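Local structure of ochratoxinase (Aspergillus niger, 4C65) at residues Val7-Tyr11 with Ile44-Leu49; Ile241-His247 with Cys260-Val266; Ala344-Gln348 with Ile402-Gln406; Ala389-Glu395 with Val411-Gly417. The protein hydrolyses amide bonds as a zinc-dependent carboxypeptidase that prefers C-terminal aromatic residues and splits the mycotoxin ochratoxin A into ochratoxin alpha and L-phenylalanine. All blocks are in the same frame, centred on the assembly; numbering follows the deposited sequence.

Interaction 1. Residues Val7-Tyr11 with Ile44-Leu49; sequences VTIIY and IPKKYL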
loop_
_atom_site.group_PDB
_atom_site.type_symbol
_atom_site.label_atom_id
_atom_site.label_comp_id
_atom_site.label_asym_id
_atom_site.label_seq_id
_atom_site.Cartn_x
_atom_site.Cartn_y
_atom_site.Cartn_z
ATOM N N VAL A 7 32.017 15.799 46.904
ATOM C CA VAL A 7 31.758 14.997 48.074
ATOM C C VAL A 7 30.670 15.620 48.936
ATOM O O VAL A 7 30.724 16.804 49.249
ATOM C CB VAL A 7 33.066 14.823 48.876
ATOM C CG1 VAL A 7 32.820 14.112 50.205
ATOM C CG2 VAL A 7 34.072 14.058 48.033
ATOM N N THR A 8 29.698 14.798 49.346
ATOM C CA THR A 8 28.614 15.226 50.232
ATOM C C THR A 8 28.508 14.269 51.420
ATOM O O THR A 8 28.499 13.055 51.241
ATOM C CB THR A 8 27.263 15.233 49.506
ATOM O OG1 THR A 8 27.367 15.994 48.310
ATOM C CG2 THR A 8 26.179 15.818 50.383
ATOM N N ILE A 9 28.464 14.820 52.632
ATOM C CA ILE A 9 28.252 14.016 53.833
ATOM C C ILE A 9 26.848 14.240 54.327
ATOM O O ILE A 9 26.416 15.378 54.487
ATOM C CB ILE A 9 29.245 14.347 54.963
ATOM C CG1 ILE A 9 30.678 14.243 54.429
ATOM C CG2 ILE A 9 29.052 13.381 56.125
ATOM C CD1 ILE A 9 31.752 14.513 55.448
ATOM N N ILE A 10 26.130 13.141 54.536
ATOM C CA ILE A 10 24.784 13.191 55.082
ATOM C C ILE A 10 24.750 12.424 56.398
ATOM O O ILE A 10 25.057 11.239 56.428
ATOM C CB ILE A 10 23.767 12.537 54.132
ATOM C CG1 ILE A 10 23.843 13.169 52.747
ATOM C CG2 ILE A 10 22.358 12.650 54.709
ATOM C CD1 ILE A 10 23.294 12.272 51.657
ATOM N N TYR A 11 24.426 13.127 57.480
ATOM C CA TYR A 11 24.283 12.513 58.787
ATOM C C TYR A 11 22.843 12.163 59.006
ATOM O O TYR A 11 21.959 12.987 58.755
ATOM C CB TYR A 11 24.725 13.481 59.874
ATOM C CG TYR A 11 26.195 13.828 59.826
ATOM C CD1 TYR A 11 27.127 13.071 60.508
ATOM C CD2 TYR A 11 26.648 14.895 59.077
ATOM C CE1 TYR A 11 28.479 13.383 60.472
ATOM C CE2 TYR A 11 28.008 15.222 59.036
ATOM C CZ TYR A 11 28.911 14.465 59.747
ATOM O OH TYR A 11 30.236 14.778 59.725
ATOM N N ILE A 44 33.348 7.923 59.856
ATOM C CA ILE A 44 33.541 8.550 58.554
ATOM C C ILE A 44 35.036 8.704 58.281
ATOM O O ILE A 44 35.716 9.350 59.044
ATOM C CB ILE A 44 32.886 9.946 58.490
ATOM C CG1 ILE A 44 31.372 9.865 58.748
ATOM C CG2 ILE A 44 33.107 10.589 57.117
ATOM C CD1 ILE A 44 30.768 11.167 59.221
ATOM N N PRO A 45 35.548 8.117 57.185
ATOM C CA PRO A 45 36.949 8.319 56.847
ATOM C C PRO A 45 37.290 9.812 56.809
ATOM O O PRO A 45 36.538 10.608 56.244
ATOM C CB PRO A 45 37.075 7.695 55.458
ATOM C CG PRO A 45 35.989 6.677 55.399
ATOM C CD PRO A 45 34.859 7.264 56.190
ATOM N N LYS A 46 38.411 10.178 57.422
ATOM C CA LYS A 46 38.763 11.573 57.595
ATOM C C LYS A 46 38.952 12.312 56.271
ATOM O O LYS A 46 38.778 13.534 56.219
ATOM C CB LYS A 46 40.042 11.718 58.448
ATOM C CG LYS A 46 40.032 11.239 59.880
ATOM C CD LYS A 46 38.661 11.324 60.482
ATOM C CE LYS A 46 38.681 10.677 61.871
ATOM N NZ LYS A 46 38.101 11.530 62.934
ATOM N N LYS A 47 39.318 11.592 55.208
ATOM C CA LYS A 47 39.539 12.241 53.910
ATOM C C LYS A 47 38.282 12.911 53.390
ATOM O O LYS A 47 38.360 13.968 52.779
ATOM C CB LYS A 47 40.106 11.278 52.878
ATOM C CG LYS A 47 39.252 10.077 52.569
ATOM C CD LYS A 47 39.862 9.260 51.434
ATOM C CE LYS A 47 39.200 7.887 51.343
ATOM N NZ LYS A 47 39.338 7.217 50.031
ATOM N N TYR A 48 37.121 12.327 53.697
ATOM C CA TYR A 48 35.833 12.922 53.313
ATOM C C TYR A 48 35.438 14.100 54.205
ATOM O O TYR A 48 34.863 15.077 53.716
ATOM C CB TYR A 48 34.712 11.881 53.312
ATOM C CG TYR A 48 34.963 10.708 52.403
ATOM C CD1 TYR A 48 35.268 10.901 51.050
ATOM C CD2 TYR A 48 34.913 9.413 52.887
ATOM C CE1 TYR A 48 35.516 9.826 50.210
ATOM C CE2 TYR A 48 35.147 8.329 52.049
ATOM C CZ TYR A 48 35.456 8.543 50.718
ATOM O OH TYR A 48 35.682 7.476 49.898
ATOM N N LEU A 49 35.784 14.037 55.493
ATOM C CA LEU A 49 35.578 15.160 56.410
ATOM C C LEU A 49 36.335 16.408 55.931
ATOM O O LEU A 49 35.847 17.534 56.092
ATOM C CB LEU A 49 36.015 14.794 57.825
ATOM C CG LEU A 49 35.177 13.752 58.574
ATOM C CD1 LEU A 49 35.850 13.339 59.874
ATOM C CD2 LEU A 49 33.776 14.269 58.851
#

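Interaction 2. Residues Ile241-His247 with Cys260-Val266; sequences IVSAHVH and CKSLEHV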
loop_
_atom_site.group_PDB
_atom_site.type_symbol
_atom_site.label_atom_id
_atom_site.label_comp_id
_atom_site.label_asym_id
_atom_site.label_seq_id
_atom_site.Cartn_x
_atom_site.Cartn_y
_atom_site.Cartn_z
ATOM N N ILE A 241 15.641 -9.300 30.634
ATOM C CA ILE A 241 14.709 -10.301 31.068
ATOM C C ILE A 241 13.277 -9.900 30.654
ATOM O O ILE A 241 13.042 -8.780 30.185
ATOM C CB ILE A 241 14.773 -10.501 32.569
ATOM C CG1 ILE A 241 14.423 -9.204 33.297
ATOM C CG2 ILE A 241 16.149 -11.031 32.958
ATOM C CD1 ILE A 241 13.945 -9.423 34.709
ATOM N N VAL A 242 12.358 -10.862 30.748
ATOM C CA VAL A 242 11.001 -10.643 30.328
ATOM C C VAL A 242 10.140 -10.622 31.556
ATOM O O VAL A 242 10.274 -11.456 32.452
ATOM C CB VAL A 242 10.517 -11.750 29.382
ATOM C CG1 VAL A 242 9.034 -11.609 29.114
ATOM C CG2 VAL A 242 11.307 -11.739 28.094
ATOM N N SER A 243 9.254 -9.646 31.592
ATOM C CA SER A 243 8.239 -9.562 32.598
ATOM C C SER A 243 6.943 -9.973 31.949
ATOM O O SER A 243 6.603 -9.497 30.859
ATOM C CB SER A 243 8.122 -8.118 33.108
ATOM O OG SER A 243 7.021 -7.978 33.995
ATOM N N ALA A 244 6.189 -10.816 32.644
ATOM C CA ALA A 244 4.956 -11.364 32.131
ATOM C C ALA A 244 3.751 -10.969 32.983
ATOM O O ALA A 244 3.717 -11.254 34.178
ATOM C CB ALA A 244 5.066 -12.871 32.098
ATOM N N HIS A 245 2.776 -10.316 32.344
ATOM C CA HIS A 245 1.439 -10.135 32.879
ATOM C C HIS A 245 0.765 -11.495 32.962
ATOM O O HIS A 245 0.481 -12.113 31.940
ATOM C CB HIS A 245 0.674 -9.173 31.976
ATOM C CG HIS A 245 -0.799 -9.134 32.206
ATOM N ND1 HIS A 245 -1.414 -8.056 32.797
ATOM C CD2 HIS A 245 -1.794 -9.981 31.842
ATOM C CE1 HIS A 245 -2.719 -8.262 32.840
ATOM N NE2 HIS A 245 -2.979 -9.419 32.256
ATOM N N VAL A 246 0.520 -11.972 34.183
ATOM C CA VAL A 246 -0.165 -13.264 34.414
ATOM C C VAL A 246 -1.191 -13.223 35.547
ATOM O O VAL A 246 -0.933 -12.686 36.630
ATOM C CB VAL A 246 0.839 -14.403 34.710
ATOM C CG1 VAL A 246 1.587 -14.799 33.453
ATOM C CG2 VAL A 246 1.825 -14.007 35.797
ATOM N N HIS A 247 -2.352 -13.803 35.307
ATOM C CA HIS A 247 -3.349 -13.959 36.355
ATOM C C HIS A 247 -3.566 -15.444 36.597
ATOM O O HIS A 247 -3.124 -15.984 37.622
ATOM C CB HIS A 247 -4.663 -13.255 35.974
ATOM C CG HIS A 247 -4.596 -11.761 36.070
ATOM N ND1 HIS A 247 -4.475 -11.097 37.274
ATOM C CD2 HIS A 247 -4.619 -10.802 35.120
ATOM C CE1 HIS A 247 -4.414 -9.798 37.058
ATOM N NE2 HIS A 247 -4.506 -9.591 35.759
ATOM N N CYS A 260 10.586 -16.493 31.685
ATOM C CA CYS A 260 10.326 -15.155 32.210
ATOM C C CYS A 260 10.858 -15.059 33.641
ATOM O O CYS A 260 10.809 -16.029 34.367
ATOM C CB CYS A 260 8.832 -14.842 32.185
ATOM S SG CYS A 260 8.114 -14.821 30.541
ATOM N N LYS A 261 11.392 -13.896 33.999
ATOM C CA LYS A 261 12.073 -13.717 35.264
ATOM C C LYS A 261 11.360 -12.762 36.175
ATOM O O LYS A 261 11.767 -12.554 37.290
ATOM C CB LYS A 261 13.512 -13.289 35.038
ATOM C CG LYS A 261 14.364 -14.377 34.414
ATOM C CD LYS A 261 14.506 -15.604 35.312
ATOM C CE LYS A 261 15.948 -15.844 35.699
ATOM N NZ LYS A 261 16.198 -15.698 37.169
ATOM N N SER A 262 10.262 -12.195 35.705
ATOM C CA SER A 262 9.447 -11.320 36.526
ATOM C C SER A 262 7.990 -11.558 36.172
ATOM O O SER A 262 7.643 -11.671 35.006
ATOM C CB SER A 262 9.867 -9.865 36.272
ATOM O OG SER A 262 9.034 -8.940 36.958
ATOM N N LEU A 263 7.134 -11.683 37.167
ATOM C CA LEU A 263 5.723 -11.901 36.910
ATOM C C LEU A 263 4.931 -10.821 37.580
ATOM O O LEU A 263 5.214 -10.464 38.741
ATOM C CB LEU A 263 5.273 -13.259 37.439
ATOM C CG LEU A 263 6.019 -14.447 36.871
ATOM C CD1 LEU A 263 5.549 -15.714 37.574
ATOM C CD2 LEU A 263 5.841 -14.562 35.371
ATOM N N GLU A 264 3.907 -10.341 36.882
ATOM C CA GLU A 264 3.055 -9.299 37.419
ATOM C C GLU A 264 1.664 -9.826 37.781
ATOM O O GLU A 264 1.133 -10.681 37.075
ATOM C CB GLU A 264 2.963 -8.153 36.427
ATOM C CG GLU A 264 4.197 -7.975 35.582
ATOM C CD GLU A 264 5.300 -7.442 36.491
ATOM O OE1 GLU A 264 5.036 -6.415 37.174
ATOM O OE2 GLU A 264 6.414 -8.024 36.532
ATOM N N HIS A 265 1.103 -9.279 38.853
ATOM C CA HIS A 265 -0.198 -9.652 39.372
ATOM C C HIS A 265 -0.165 -11.024 40.022
ATOM O O HIS A 265 -0.395 -11.154 41.232
ATOM C CB HIS A 265 -1.294 -9.579 38.291
ATOM C CG HIS A 265 -1.147 -8.410 37.370
ATOM N ND1 HIS A 265 -1.174 -7.110 37.817
ATOM C CD2 HIS A 265 -0.928 -8.345 36.040
ATOM C CE1 HIS A 265 -0.980 -6.292 36.802
ATOM N NE2 HIS A 265 -0.840 -7.017 35.708
ATOM N N VAL A 266 0.085 -12.043 39.208
ATOM C CA VAL A 266 0.282 -13.406 39.664
ATOM C C VAL A 266 -0.868 -13.876 40.531
ATOM O O VAL A 266 -0.677 -14.640 41.474
ATOM C CB VAL A 266 1.614 -13.585 40.414
ATOM C CG1 VAL A 266 2.249 -14.900 40.004
ATOM C CG2 VAL A 266 2.600 -12.468 40.112
#

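Interaction 3. Residues Ala344-Gln348 with Ile402-Gln406; sequences ALELQ and IKVFQ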
loop_
_atom_site.group_PDB
_atom_site.type_symbol
_atom_site.label_atom_id
_atom_site.label_comp_id
_atom_site.label_asym_id
_atom_site.label_seq_id
_atom_site.Cartn_x
_atom_site.Cartn_y
_atom_site.Cartn_z
ATOM N N ALA A 344 3.035 5.201 46.544
ATOM C CA ALA A 344 3.280 4.990 47.978
ATOM C C ALA A 344 2.260 4.050 48.610
ATOM O O ALA A 344 2.585 3.317 49.539
ATOM C CB ALA A 344 3.294 6.326 48.712
ATOM N N LEU A 345 1.038 4.053 48.092
ATOM C CA LEU A 345 0.005 3.129 48.540
ATOM C C LEU A 345 0.430 1.661 48.478
ATOM O O LEU A 345 -0.054 0.831 49.259
ATOM C CB LEU A 345 -1.247 3.274 47.685
ATOM C CG LEU A 345 -2.298 4.335 47.993
ATOM C CD1 LEU A 345 -3.566 4.059 47.197
ATOM C CD2 LEU A 345 -2.658 4.354 49.466
ATOM N N GLU A 346 1.264 1.324 47.509
ATOM C CA GLU A 346 1.659 -0.058 47.331
ATOM C C GLU A 346 2.465 -0.545 48.539
ATOM O O GLU A 346 2.409 -1.740 48.891
ATOM C CB GLU A 346 2.456 -0.228 46.039
ATOM C CG GLU A 346 2.637 -1.669 45.600
ATOM C CD GLU A 346 1.324 -2.361 45.261
ATOM O OE1 GLU A 346 0.323 -1.682 44.979
ATOM O OE2 GLU A 346 1.319 -3.611 45.268
ATOM N N LEU A 347 3.217 0.368 49.159
ATOM C CA LEU A 347 3.954 0.023 50.377
ATOM C C LEU A 347 2.973 -0.282 51.506
ATOM O O LEU A 347 3.157 -1.246 52.244
ATOM C CB LEU A 347 4.916 1.144 50.781
ATOM C CG LEU A 347 6.175 1.258 49.920
ATOM C CD1 LEU A 347 6.584 2.704 49.795
ATOM C CD2 LEU A 347 7.326 0.445 50.476
ATOM N N GLN A 348 1.949 0.548 51.629
ATOM C CA GLN A 348 0.889 0.323 52.589
ATOM C C GLN A 348 0.255 -1.061 52.411
ATOM O O GLN A 348 0.090 -1.797 53.367
ATOM C CB GLN A 348 -0.171 1.398 52.443
ATOM C CG GLN A 348 -1.376 1.149 53.306
ATOM C CD GLN A 348 -2.370 2.290 53.283
ATOM O OE1 GLN A 348 -2.027 3.458 53.109
ATOM N NE2 GLN A 348 -3.616 1.957 53.562
ATOM N N ILE A 402 4.169 3.136 57.788
ATOM C CA ILE A 402 4.457 3.007 56.365
ATOM C C ILE A 402 3.723 4.041 55.488
ATOM O O ILE A 402 4.144 4.318 54.374
ATOM C CB ILE A 402 4.181 1.568 55.879
ATOM C CG1 ILE A 402 4.975 1.256 54.610
ATOM C CG2 ILE A 402 2.692 1.309 55.690
ATOM C CD1 ILE A 402 6.445 0.965 54.871
ATOM N N LYS A 403 2.656 4.631 56.011
ATOM C CA LYS A 403 1.910 5.663 55.298
ATOM C C LYS A 403 2.644 7.005 55.204
ATOM O O LYS A 403 2.162 7.933 54.563
ATOM C CB LYS A 403 0.563 5.911 55.978
ATOM C CG LYS A 403 -0.355 4.717 55.987
ATOM C CD LYS A 403 -1.700 5.092 56.585
ATOM C CE LYS A 403 -2.504 3.852 56.846
ATOM N NZ LYS A 403 -3.704 4.169 57.644
ATOM N N VAL A 404 3.773 7.128 55.890
ATOM C CA VAL A 404 4.551 8.362 55.847
ATOM C C VAL A 404 4.910 8.741 54.404
ATOM O O VAL A 404 4.864 9.919 54.033
ATOM C CB VAL A 404 5.813 8.236 56.730
ATOM C CG1 VAL A 404 6.805 9.339 56.414
ATOM C CG2 VAL A 404 5.423 8.317 58.209
ATOM N N PHE A 405 5.202 7.730 53.586
ATOM C CA PHE A 405 5.530 7.936 52.180
ATOM C C PHE A 405 4.408 8.597 51.365
ATOM O O PHE A 405 4.645 9.116 50.288
ATOM C CB PHE A 405 5.883 6.613 51.529
ATOM C CG PHE A 405 7.125 5.988 52.061
ATOM C CD1 PHE A 405 8.360 6.538 51.793
ATOM C CD2 PHE A 405 7.062 4.826 52.801
ATOM C CE1 PHE A 405 9.519 5.952 52.272
ATOM C CE2 PHE A 405 8.213 4.232 53.289
ATOM C CZ PHE A 405 9.443 4.799 53.029
ATOM N N GLN A 406 3.187 8.584 51.878
ATOM C CA GLN A 406 2.067 9.202 51.177
ATOM C C GLN A 406 1.987 10.722 51.353
ATOM O O GLN A 406 1.129 11.351 50.738
ATOM C CB GLN A 406 0.746 8.542 51.589
ATOM C CG GLN A 406 0.625 7.121 51.046
ATOM C CD GLN A 406 -0.499 6.365 51.692
ATOM O OE1 GLN A 406 -1.604 6.882 51.823
ATOM N NE2 GLN A 406 -0.226 5.150 52.125
HETATM O O HOH W 1 2.677 4.645 51.942
#

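Interaction 4. Residues Ala389-Glu395 with Val411-Gly417; sequences ADVIALE and VTHVWKG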
loop_
_atom_site.group_PDB
_atom_site.type_symbol
_atom_site.label_atom_id
_atom_site.label_comp_id
_atom_site.label_asym_id
_atom_site.label_seq_id
_atom_site.Cartn_x
_atom_site.Cartn_y
_atom_site.Cartn_z
ATOM N N ALA A 389 24.262 6.595 43.948
ATOM C CA ALA A 389 23.788 7.561 44.944
ATOM C C ALA A 389 22.380 8.032 44.635
ATOM O O ALA A 389 22.160 9.186 44.310
ATOM C CB ALA A 389 24.756 8.734 45.036
ATOM N N ASP A 390 21.437 7.097 44.729
ATOM C CA ASP A 390 19.997 7.379 44.674
ATOM C C ASP A 390 19.489 7.269 46.123
ATOM O O ASP A 390 19.390 6.162 46.677
ATOM C CB ASP A 390 19.276 6.366 43.794
ATOM C CG ASP A 390 19.617 6.502 42.329
ATOM O OD1 ASP A 390 20.545 7.286 41.997
ATOM O OD2 ASP A 390 18.935 5.875 41.504
ATOM N N VAL A 391 19.267 8.422 46.756
ATOM C CA VAL A 391 19.158 8.490 48.212
ATOM C C VAL A 391 18.079 9.478 48.530
ATOM O O VAL A 391 18.018 10.550 47.918
ATOM C CB VAL A 391 20.500 8.943 48.860
ATOM C CG1 VAL A 391 20.404 8.958 50.382
ATOM C CG2 VAL A 391 21.649 8.050 48.425
ATOM N N ILE A 392 17.214 9.132 49.474
ATOM C CA ILE A 392 16.202 10.084 49.918
ATOM C C ILE A 392 16.213 10.260 51.433
ATOM O O ILE A 392 16.553 9.333 52.183
ATOM C CB ILE A 392 14.791 9.709 49.419
ATOM C CG1 ILE A 392 14.328 8.352 49.970
ATOM C CG2 ILE A 392 14.765 9.705 47.904
ATOM C CD1 ILE A 392 12.857 8.048 49.730
ATOM N N ALA A 393 15.835 11.455 51.859
ATOM C CA ALA A 393 15.722 11.759 53.272
ATOM C C ALA A 393 14.279 11.995 53.627
ATOM O O ALA A 393 13.528 12.594 52.856
ATOM C CB ALA A 393 16.556 12.971 53.641
ATOM N N LEU A 394 13.916 11.544 54.818
ATOM C CA LEU A 394 12.569 11.709 55.334
ATOM C C LEU A 394 12.570 12.420 56.658
ATOM O O LEU A 394 13.548 12.356 57.415
ATOM C CB LEU A 394 11.914 10.340 55.522
ATOM C CG LEU A 394 11.268 9.702 54.301
ATOM C CD1 LEU A 394 12.287 8.945 53.516
ATOM C CD2 LEU A 394 10.134 8.768 54.672
ATOM N N GLU A 395 11.462 13.091 56.943
ATOM C CA GLU A 395 11.279 13.786 58.206
ATOM C C GLU A 395 10.868 12.826 59.322
ATOM O O GLU A 395 11.179 13.077 60.465
ATOM C CB GLU A 395 10.219 14.852 58.046
ATOM C CG GLU A 395 10.445 16.163 58.800
ATOM C CD GLU A 395 9.518 17.301 58.307
ATOM O OE1 GLU A 395 8.904 17.149 57.211
ATOM O OE2 GLU A 395 9.379 18.349 59.015
ATOM N N VAL A 411 9.218 13.664 52.361
ATOM C CA VAL A 411 10.466 13.438 51.652
ATOM C C VAL A 411 11.160 14.784 51.452
ATOM O O VAL A 411 10.790 15.552 50.581
ATOM C CB VAL A 411 10.219 12.771 50.285
ATOM C CG1 VAL A 411 11.529 12.502 49.566
ATOM C CG2 VAL A 411 9.441 11.480 50.470
ATOM N N THR A 412 12.181 15.065 52.245
ATOM C CA THR A 412 12.774 16.404 52.262
ATOM C C THR A 412 13.905 16.550 51.277
ATOM O O THR A 412 14.163 17.659 50.812
ATOM C CB THR A 412 13.318 16.767 53.657
ATOM O OG1 THR A 412 14.294 15.800 54.062
ATOM C CG2 THR A 412 12.206 16.798 54.660
ATOM N N HIS A 413 14.624 15.451 51.018
ATOM C CA HIS A 413 15.814 15.478 50.164
ATOM C C HIS A 413 15.746 14.345 49.187
ATOM O O HIS A 413 15.440 13.213 49.577
ATOM C CB HIS A 413 17.104 15.303 50.962
ATOM C CG HIS A 413 17.403 16.423 51.899
ATOM N ND1 HIS A 413 16.698 16.630 53.062
ATOM C CD2 HIS A 413 18.356 17.382 51.858
ATOM C CE1 HIS A 413 17.192 17.682 53.689
ATOM N NE2 HIS A 413 18.195 18.157 52.976
ATOM N N VAL A 414 16.067 14.625 47.929
ATOM C CA VAL A 414 16.159 13.583 46.902
ATOM C C VAL A 414 17.447 13.717 46.080
ATOM O O VAL A 414 17.637 14.695 45.375
ATOM C CB VAL A 414 14.935 13.594 45.965
ATOM C CG1 VAL A 414 15.050 12.495 44.907
ATOM C CG2 VAL A 414 13.653 13.422 46.771
ATOM N N TRP A 415 18.320 12.718 46.204
ATOM C CA TRP A 415 19.496 12.569 45.368
ATOM C C TRP A 415 19.266 11.458 44.332
ATOM O O TRP A 415 18.828 10.361 44.676
ATOM C CB TRP A 415 20.719 12.162 46.197
ATOM C CG TRP A 415 21.288 13.226 47.040
ATOM C CD1 TRP A 415 22.231 14.146 46.676
ATOM C CD2 TRP A 415 20.949 13.506 48.393
ATOM N NE1 TRP A 415 22.514 14.967 47.732
ATOM C CE2 TRP A 415 21.743 14.591 48.802
ATOM C CE3 TRP A 415 20.046 12.951 49.298
ATOM C CZ2 TRP A 415 21.658 15.135 50.084
ATOM C CZ3 TRP A 415 19.966 13.481 50.560
ATOM C CH2 TRP A 415 20.760 14.564 50.945
ATOM N N LYS A 416 19.550 11.769 43.068
ATOM C CA LYS A 416 19.579 10.775 41.993
ATOM C C LYS A 416 20.924 10.877 41.306
ATOM O O LYS A 416 21.291 11.934 40.796
ATOM C CB LYS A 416 18.465 11.021 40.987
ATOM C CG LYS A 416 18.373 9.903 39.955
ATOM C CD LYS A 416 17.391 10.184 38.826
ATOM C CE LYS A 416 17.970 11.008 37.687
ATOM N NZ LYS A 416 17.251 10.689 36.437
ATOM N N GLY A 417 21.663 9.770 41.300
ATOM C CA GLY A 417 23.013 9.760 40.738
ATOM C C GLY A 417 23.926 10.775 41.394
ATOM O O GLY A 417 24.778 11.362 40.736
#

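Interaction 1. Residues Val7-Tyr11 with Ile44-Leu49
Val7-Tyr11 runs as an extended strand, and the other segment, a loop that turns into a short helix at Lys46, stands off from it: the nearest CA atoms, those of Val7 and Tyr48, are 7.0 Å apart, so the contact is made mainly by side chains. Pro45 occupies the N-cap position, and its O accepts a hydrogen bond from Tyr48 N (3.1 Å). Val7 and Ile9 point toward the helix, Thr8 away. This is a helix laid over one face of a sheet in the small beta-sandwich domain of the amidohydrolase fold; the strand pairs with strands 26-31 and 54-58. Val7 CG1 meets Tyr48 CD1 at 4.1 Å. Ile9 fits between the loop and the helix, with CG2 4.2 Å from Ile44 CD1 and CD1 3.6 Å from Tyr48 O and 4.0 Å from Leu49 CD2. Tyr11 leans in, bringing CE1 to 3.4 Å from Ile44 CD1 and OH to 3.7 Å from Leu49 CD2; its ring also makes a cation-pi contact with Arg57.

Interaction 2. Residues Ile241-His247 with Cys260-Val266
These are neighbouring parallel strands of the catalytic TIM barrel, joined as a beta-alpha-beta unit through helix 249-258. Cys260 enters first, its SG touching Val242 CG1 at 3.6 Å and Ala244 CB at 3.9 Å. Lys261 N then donates to Val242 O at 3.1 Å, and Ser262 N adds a weak hydrogen bond to the same oxygen at 3.3 Å. Ser262 O accepts from Ala244 N at 2.9 Å, which sets the register of Ser243 beside Ser262. Leu263 turns to the opposite face, toward helix 249-258, and packs CD2 against Ala244 CB at 3.8 Å. At Glu264 the chain turns a corner: its N donates to Ala244 O at 2.9 Å and its O accepts from Val246 N at 3.2 Å, while OE2 gathers both Ser243 OG (2.6 Å) and Ser262 OG (2.8 Å). Arg113 forms a salt bridge with this carboxylate, and OE1 is hydrogen-bonded to ND1 of the zinc ligand His69. Past the corner, His265 places its ring beside His245, a fellow ligand of the second zinc. Their ring centroids lie 4.7 Å apart with planes at 76°, and His247 completes an aromatic cluster. ND1 of His265 is hydrogen-bonded to Thr287 OG1, and NE2 of His245 to Gly209 O. Val266 closes the segment, its N donating to Val246 O at 2.8 Å.

Interaction 3. Residues Ala344-Gln348 with Ile402-Gln406
Ala344, on barrel helix 344-354, packs on the loop between strands 391-394 and 411-416, which contains a 3-10 turn at 404-406: its CB lies 3.5 Å from Phe405 O and 3.6 Å from Gln406 CG, and the small methyl lets the two backbones approach to 5.4 Å between the CA atoms of Ala344 and Gln406. Its carbonyl takes part in a water bridge, in which one water donates to Ala344 O (2.7 Å) and Ile402 O (2.9 Å) and accepts from Gln406 NE2 (3.0 Å). Leu345 starts out away from the loop but bends CD2 back to 3.6 Å from Gln406 OE1. Leu347 supplies the apolar part, with CB 3.8 Å from Ile402 CG1 and CD1 making an off-centre CH-pi contact 4.2 Å from the centroid of the Phe405 ring. Gln348 lays its CA on Ile402 CG2 at 3.7 Å and, with an extended side chain, accepts from Gln406 NE2 on OE1 at 2.7 Å. That same amide therefore serves both the helix side chain and the water. Away from the glutamine pair and water, Leu347, Ile402 and Phe405 meet helix 358-365, and Phe405 continues to Met62 and Leu65 of strand 60-67.

Interaction 4. Residues Ala389-Glu395 with Val411-Gly417
Antiparallel strands 391-394 and 411-416, in the sheet that also holds strand 60-67, have axes 4.7 Å apart and at 173°, and are interrupted by a classic beta bulge in which Thr412 and His413 both face Ala393. The two crowd onto this small residue, whose CB lies 3.6 Å from His413 CB and 3.6 Å from Thr412 OG1. Beyond it on the same face, the broad Trp415 indole lies beside Val391, whose CB comes within 4.1 Å of Trp415 CE3. His56 meets both the Trp415 and His413 rings. The other face is branched and apolar: Ile392 slots between Val411 and Val414, its CB 4.3 Å from Val411 CG1 and its CG2 4.0 Å from Val414 CG2. Val391 and Trp415 exchange backbone hydrogen bonds at 2.9 Å (Val391 N to Trp415 O) and 2.8 Å (Trp415 N to Val391 O), whereas at the bulge Ala393 N donates to His413 O and Thr412 N donates to Ala393 O, both at 2.9 Å. Where the pairing ends, Gly417 N donates to the carboxylate oxygen OD1 of Asp390 at 2.8 Å.

Interaction 2 lies at the metal site: His245 and His265 are ligands of the second zinc, and the His265 side chain is about 3 Å from that of the active-site residue Asp336. Interaction 3 joins barrel helix 344-354 to the loop between the strands of interaction 4; its nearest atoms are about 9 Å from interaction 2, with Leu345 about 11 Å from Asp336 between side chains. It touches interaction 4 through Leu394 CD2, which is 3.8 Å from both Phe405 CE1 and Val404 CG1. The strands of interaction 4 share a sheet with 7-11, and Ile10 CD1 meets Trp415 CH2 at 3.5 Å. Interaction 1 is farthest out, its centre 41 Å from that of interaction 2.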